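Local coordinates for protein glutathione S-transferase enzyme with thioredoxin-like domain (Xenorhabdus nematophila, PDB 4L8E) that binds glutathione and, as a member of the glutathione S-transferase family, probably conjugates it to electrophilic substrates, at residues 130-142 with 160-172. Numbering follows the deposited sequence.
Sequences WQVAGFGPMLGQN and YTEESQRLYKVLN. With GSH (glutathione), chain B.
Leu167 is a knob set among Trp130, Gly134, Phe135 and Met138, joining two roughly antiparallel helices of the all-helical C-terminal domain of the glutathione transferase fold. The segment axes, 144° apart in direction, approach to 8.9 Å. Packing is tight here: with CG of Leu167 opposite its carbonyl carbon (chi1 -72°), the two methyls branch to different neighbours. Leu167 CD1 lies 3.6 Å from Met138 CB and also 3.8 Å from Gly134 O. Leu167 CD2 reaches Trp130 CZ2 at 3.7 Å, and Leu167 CB meets the edge of the Phe135 ring at CD1. Beyond it, Phe135 CZ comes over one face of Tyr168, the ring planes steeply inclined.

The looser side is formed by Glu163 and Arg166, both partly exposed and little covered by the facing helix. Glu163 lays its CG against Met138 CG, and its carboxylate turns to Arg166, which grips it side-on through NE and NH2; Arg166 NH1 continues to Asn76 of the second subunit.

The glutathione end is buried again. Gln141 CB sits over the centre of the Tyr160 ring, a CH-pi contact, with Met138 SD at the ring's edge. Gln141 OE1 then bonds Tyr160 OH of the second subunit, and Gly140 CA lies 3.2 Å from glutathione O2. The one hydrogen bond between the segments runs from Asn142 ND2 to Ser164 OG (2.9 Å, 153° at the hydrogen), and Ser164 OG in turn donates to Tyr160 O at 2.6 Å.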
loop_
_atom_site.group_PDB
_atom_site.type_symbol
_atom_site.label_atom_id
_atom_site.label_comp_id
_atom_site.label_asym_id
_atom_site.label_seq_id
_atom_site.Cartn_x
_atom_site.Cartn_y
_atom_site.Cartn_z
ATOM N N TRP A 130 -0.500 3.586 4.896
ATOM C CA TRP A 130 -0.411 2.697 6.061
ATOM C C TRP A 130 -1.530 1.648 5.994
ATOM O O TRP A 130 -1.297 0.457 6.244
ATOM C CB TRP A 130 -0.521 3.463 7.366
ATOM C CG TRP A 130 -0.675 2.628 8.596
ATOM C CD1 TRP A 130 0.312 2.027 9.308
ATOM C CD2 TRP A 130 -1.904 2.281 9.241
ATOM N NE1 TRP A 130 -0.213 1.346 10.378
ATOM C CE2 TRP A 130 -1.577 1.504 10.367
ATOM C CE3 TRP A 130 -3.235 2.597 9.006
ATOM C CZ2 TRP A 130 -2.547 1.006 11.241
ATOM C CZ3 TRP A 130 -4.200 2.100 9.879
ATOM C CH2 TRP A 130 -3.854 1.318 10.973
ATOM N N GLN A 131 -2.712 2.092 5.583
ATOM C CA GLN A 131 -3.854 1.163 5.434
ATOM C C GLN A 131 -3.593 0.122 4.359
ATOM O O GLN A 131 -3.786 -1.078 4.600
ATOM C CB GLN A 131 -5.167 1.898 5.131
ATOM C CG GLN A 131 -6.386 1.009 5.201
ATOM C CD GLN A 131 -6.541 0.102 4.002
ATOM O OE1 GLN A 131 -6.400 0.545 2.871
ATOM N NE2 GLN A 131 -6.864 -1.186 4.251
ATOM N N VAL A 132 -3.189 0.555 3.155
ATOM C CA VAL A 132 -3.097 -0.392 2.050
ATOM C C VAL A 132 -1.908 -1.342 2.209
ATOM O O VAL A 132 -1.931 -2.448 1.688
ATOM C CB VAL A 132 -3.067 0.289 0.673
ATOM C CG1 VAL A 132 -4.358 1.105 0.435
ATOM C CG2 VAL A 132 -1.857 1.132 0.499
ATOM N N ALA A 133 -0.883 -0.902 2.938
ATOM C CA ALA A 133 0.354 -1.663 3.086
ATOM C C ALA A 133 0.411 -2.528 4.328
ATOM O O ALA A 133 1.181 -3.511 4.385
ATOM C CB ALA A 133 1.574 -0.705 3.053
ATOM N N GLY A 134 -0.356 -2.154 5.347
ATOM C CA GLY A 134 -0.296 -2.854 6.624
ATOM C C GLY A 134 -1.660 -3.293 7.144
ATOM O O GLY A 134 -1.872 -4.483 7.377
ATOM N N PHE A 135 -2.588 -2.361 7.331
ATOM C CA PHE A 135 -3.859 -2.686 7.974
ATOM C C PHE A 135 -4.642 -3.744 7.156
ATOM O O PHE A 135 -5.045 -4.805 7.657
ATOM C CB PHE A 135 -4.651 -1.386 8.183
ATOM C CG PHE A 135 -5.769 -1.487 9.213
ATOM C CD1 PHE A 135 -5.461 -1.670 10.546
ATOM C CD2 PHE A 135 -7.113 -1.378 8.842
ATOM C CE1 PHE A 135 -6.449 -1.745 11.503
ATOM C CE2 PHE A 135 -8.111 -1.443 9.804
ATOM C CZ PHE A 135 -7.773 -1.628 11.144
ATOM N N GLY A 136 -4.854 -3.456 5.885
ATOM C CA GLY A 136 -5.531 -4.395 5.012
ATOM C C GLY A 136 -4.788 -5.716 4.833
ATOM O O GLY A 136 -5.353 -6.815 5.010
ATOM N N PRO A 137 -3.522 -5.647 4.435
ATOM C CA PRO A 137 -2.860 -6.910 4.156
ATOM C C PRO A 137 -2.784 -7.805 5.380
ATOM O O PRO A 137 -2.998 -8.997 5.269
ATOM C CB PRO A 137 -1.464 -6.470 3.706
ATOM C CG PRO A 137 -1.726 -5.166 3.053
ATOM C CD PRO A 137 -2.769 -4.509 3.886
ATOM N N MET A 138 -2.491 -7.247 6.544
ATOM C CA MET A 138 -2.322 -8.106 7.721
ATOM C C MET A 138 -3.661 -8.599 8.293
ATOM O O MET A 138 -3.776 -9.765 8.688
ATOM C CB MET A 138 -1.505 -7.396 8.790
ATOM C CG MET A 138 -0.091 -7.072 8.329
ATOM S SD MET A 138 0.829 -8.605 8.020
ATOM C CE MET A 138 0.820 -8.671 6.224
ATOM N N LEU A 139 -4.674 -7.732 8.349
ATOM C CA LEU A 139 -5.988 -8.195 8.789
ATOM C C LEU A 139 -6.546 -9.245 7.829
ATOM O O LEU A 139 -7.275 -10.161 8.243
ATOM C CB LEU A 139 -6.955 -7.029 8.966
ATOM C CG LEU A 139 -6.603 -6.066 10.094
ATOM C CD1 LEU A 139 -7.611 -4.904 10.143
ATOM C CD2 LEU A 139 -6.488 -6.761 11.459
ATOM N N GLY A 140 -6.204 -9.132 6.548
ATOM C CA GLY A 140 -6.608 -10.125 5.565
ATOM C C GLY A 140 -5.965 -11.479 5.836
ATOM O O GLY A 140 -6.543 -12.517 5.531
ATOM N N GLN A 141 -4.752 -11.485 6.385
ATOM C CA GLN A 141 -4.121 -12.769 6.704
ATOM C C GLN A 141 -4.790 -13.331 7.950
ATOM O O GLN A 141 -4.976 -14.547 8.089
ATOM C CB GLN A 141 -2.622 -12.621 6.955
ATOM C CG GLN A 141 -1.862 -11.940 5.848
ATOM C CD GLN A 141 -2.266 -12.422 4.469
ATOM O OE1 GLN A 141 -2.110 -13.596 4.139
ATOM N NE2 GLN A 141 -2.803 -11.505 3.645
ATOM N N ASN A 142 -5.141 -12.435 8.864
ATOM C CA ASN A 142 -5.944 -12.791 10.027
ATOM C C ASN A 142 -7.231 -13.457 9.558
ATOM O O ASN A 142 -7.579 -14.557 10.020
ATOM C CB ASN A 142 -6.165 -11.545 10.899
ATOM C CG ASN A 142 -7.110 -11.774 12.047
ATOM O OD1 ASN A 142 -8.140 -12.443 11.920
ATOM N ND2 ASN A 142 -6.779 -11.192 13.188
ATOM N N TYR A 160 -0.540 -13.381 13.237
ATOM C CA TYR A 160 -1.477 -12.401 12.683
ATOM C C TYR A 160 -2.452 -11.822 13.721
ATOM O O TYR A 160 -2.916 -10.678 13.575
ATOM C CB TYR A 160 -2.146 -12.931 11.398
ATOM C CG TYR A 160 -1.085 -13.192 10.343
ATOM C CD1 TYR A 160 -0.322 -12.142 9.846
ATOM C CD2 TYR A 160 -0.780 -14.474 9.923
ATOM C CE1 TYR A 160 0.688 -12.366 8.929
ATOM C CE2 TYR A 160 0.239 -14.718 9.006
ATOM C CZ TYR A 160 0.972 -13.650 8.509
ATOM O OH TYR A 160 2.012 -13.858 7.621
ATOM N N THR A 161 -2.752 -12.594 14.758
ATOM C CA THR A 161 -3.486 -12.078 15.914
ATOM C C THR A 161 -2.695 -10.947 16.601
ATOM O O THR A 161 -3.232 -9.863 16.809
ATOM C CB THR A 161 -3.803 -13.181 16.941
ATOM O OG1 THR A 161 -4.630 -14.180 16.334
ATOM C CG2 THR A 161 -4.516 -12.604 18.159
ATOM N N GLU A 162 -1.426 -11.198 16.942
ATOM C CA GLU A 162 -0.569 -10.188 17.582
ATOM C C GLU A 162 -0.367 -8.962 16.701
ATOM O O GLU A 162 -0.360 -7.828 17.187
ATOM C CB GLU A 162 0.779 -10.798 17.990
ATOM C CG GLU A 162 0.649 -11.728 19.179
ATOM C CD GLU A 162 1.938 -12.422 19.522
ATOM O OE1 GLU A 162 2.966 -12.132 18.875
ATOM O OE2 GLU A 162 1.911 -13.266 20.435
ATOM N N GLU A 163 -0.206 -9.176 15.400
ATOM C CA GLU A 163 -0.044 -8.052 14.475
ATOM C C GLU A 163 -1.330 -7.247 14.358
ATOM O O GLU A 163 -1.285 -6.027 14.294
ATOM C CB GLU A 163 0.436 -8.550 13.106
ATOM C CG GLU A 163 0.528 -7.478 12.000
ATOM C CD GLU A 163 1.492 -6.340 12.292
ATOM O OE1 GLU A 163 2.355 -6.437 13.221
ATOM O OE2 GLU A 163 1.384 -5.321 11.567
ATOM N N SER A 164 -2.477 -7.930 14.363
ATOM C CA SER A 164 -3.762 -7.236 14.315
ATOM C C SER A 164 -3.879 -6.325 15.537
ATOM O O SER A 164 -4.302 -5.174 15.425
ATOM C CB SER A 164 -4.917 -8.235 14.290
ATOM O OG SER A 164 -4.890 -8.982 13.078
ATOM N N GLN A 165 -3.504 -6.834 16.699
ATOM C CA GLN A 165 -3.536 -6.036 17.930
ATOM C C GLN A 165 -2.628 -4.810 17.807
ATOM O O GLN A 165 -2.994 -3.705 18.214
ATOM C CB GLN A 165 -3.148 -6.895 19.127
ATOM C CG GLN A 165 -4.245 -7.917 19.442
ATOM C CD GLN A 165 -3.819 -8.995 20.402
ATOM O OE1 GLN A 165 -2.640 -9.154 20.708
ATOM N NE2 GLN A 165 -4.785 -9.740 20.892
ATOM N N ARG A 166 -1.439 -5.003 17.249
ATOM C CA ARG A 166 -0.495 -3.890 17.091
ATOM C C ARG A 166 -1.065 -2.790 16.204
ATOM O O ARG A 166 -0.930 -1.596 16.483
ATOM C CB ARG A 166 0.814 -4.368 16.480
ATOM C CG ARG A 166 1.934 -3.333 16.528
ATOM C CD ARG A 166 3.128 -3.748 15.684
ATOM N NE ARG A 166 2.800 -3.732 14.276
ATOM C CZ ARG A 166 2.731 -2.637 13.521
ATOM N NH1 ARG A 166 3.081 -1.450 14.016
ATOM N NH2 ARG A 166 2.350 -2.743 12.239
ATOM N N LEU A 167 -1.659 -3.214 15.110
ATOM C CA LEU A 167 -2.285 -2.297 14.161
ATOM C C LEU A 167 -3.436 -1.503 14.760
ATOM O O LEU A 167 -3.540 -0.273 14.540
ATOM C CB LEU A 167 -2.751 -3.091 12.938
ATOM C CG LEU A 167 -1.595 -3.550 12.056
ATOM C CD1 LEU A 167 -2.057 -4.675 11.148
ATOM C CD2 LEU A 167 -1.025 -2.421 11.232
ATOM N N TYR A 168 -4.302 -2.174 15.523
ATOM C CA TYR A 168 -5.394 -1.472 16.189
ATOM C C TYR A 168 -4.855 -0.487 17.229
ATOM O O TYR A 168 -5.411 0.581 17.441
ATOM C CB TYR A 168 -6.415 -2.444 16.801
ATOM C CG TYR A 168 -7.498 -2.857 15.804
ATOM C CD1 TYR A 168 -7.300 -3.922 14.930
ATOM C CD2 TYR A 168 -8.703 -2.170 15.724
ATOM C CE1 TYR A 168 -8.261 -4.291 14.015
ATOM C CE2 TYR A 168 -9.673 -2.541 14.816
ATOM C CZ TYR A 168 -9.450 -3.596 13.965
ATOM O OH TYR A 168 -10.431 -3.931 13.075
ATOM N N LYS A 169 -3.749 -0.846 17.859
ATOM C CA LYS A 169 -3.122 0.036 18.846
ATOM C C LYS A 169 -2.560 1.293 18.166
ATOM O O LYS A 169 -2.748 2.406 18.658
ATOM C CB LYS A 169 -2.024 -0.699 19.601
ATOM C CG LYS A 169 -1.295 0.170 20.594
ATOM C CD LYS A 169 -0.141 -0.599 21.250
ATOM C CE LYS A 169 0.399 0.135 22.463
ATOM N NZ LYS A 169 1.676 -0.462 22.938
ATOM N N VAL A 170 -1.921 1.118 17.016
ATOM C CA VAL A 170 -1.430 2.255 16.232
ATOM C C VAL A 170 -2.615 3.151 15.850
ATOM O O VAL A 170 -2.558 4.380 15.973
ATOM C CB VAL A 170 -0.663 1.762 14.988
ATOM C CG1 VAL A 170 -0.430 2.901 13.987
ATOM C CG2 VAL A 170 0.694 1.142 15.395
ATOM N N LEU A 171 -3.664 2.528 15.336
ATOM C CA LEU A 171 -4.846 3.273 14.924
ATOM C C LEU A 171 -5.445 4.042 16.102
ATOM O O LEU A 171 -5.752 5.252 16.008
ATOM C CB LEU A 171 -5.858 2.304 14.309
ATOM C CG LEU A 171 -7.174 2.893 13.793
ATOM C CD1 LEU A 171 -6.879 3.854 12.671
ATOM C CD2 LEU A 171 -8.120 1.799 13.366
ATOM N N ASN A 172 -5.593 3.366 17.229
ATOM C CA ASN A 172 -6.204 3.987 18.396
ATOM C C ASN A 172 -5.362 5.165 18.888
ATOM O O ASN A 172 -5.881 6.205 19.284
ATOM C CB ASN A 172 -6.326 2.970 19.517
ATOM C CG ASN A 172 -7.175 3.460 20.651
ATOM O OD1 ASN A 172 -8.407 3.468 20.561
ATOM N ND2 ASN A 172 -6.528 3.842 21.761
HETATM N N1 GSH B . -6.639 -15.123 -2.556
HETATM C CA1 GSH B . -7.049 -14.422 -1.397
HETATM C C1 GSH B . -6.472 -15.100 -0.185
HETATM O O11 GSH B . -6.182 -16.337 -0.224
HETATM O O12 GSH B . -6.294 -14.434 0.884
HETATM C CB1 GSH B . -8.526 -14.449 -1.319
HETATM C CG1 GSH B . -9.075 -13.737 -0.099
HETATM C CD1 GSH B . -9.041 -12.231 -0.266
HETATM O OE1 GSH B . -9.038 -11.724 -1.366
HETATM N N2 GSH B . -8.997 -11.419 0.935
HETATM C CA2 GSH B . -8.970 -9.995 0.857
HETATM C C2 GSH B . -7.663 -9.526 1.477
HETATM O O2 GSH B . -7.109 -10.108 2.422
HETATM C CB2 GSH B . -10.099 -9.381 1.600
HETATM S SG2 GSH B . -11.668 -9.753 0.803
HETATM N N3 GSH B . -7.024 -8.379 0.931
HETATM C CA3 GSH B . -5.781 -7.944 1.520
HETATM C C3 GSH B . -5.638 -6.486 1.339
HETATM O O31 GSH B . -6.666 -5.766 1.259
HETATM O O32 GSH B . -4.474 -5.999 1.263
#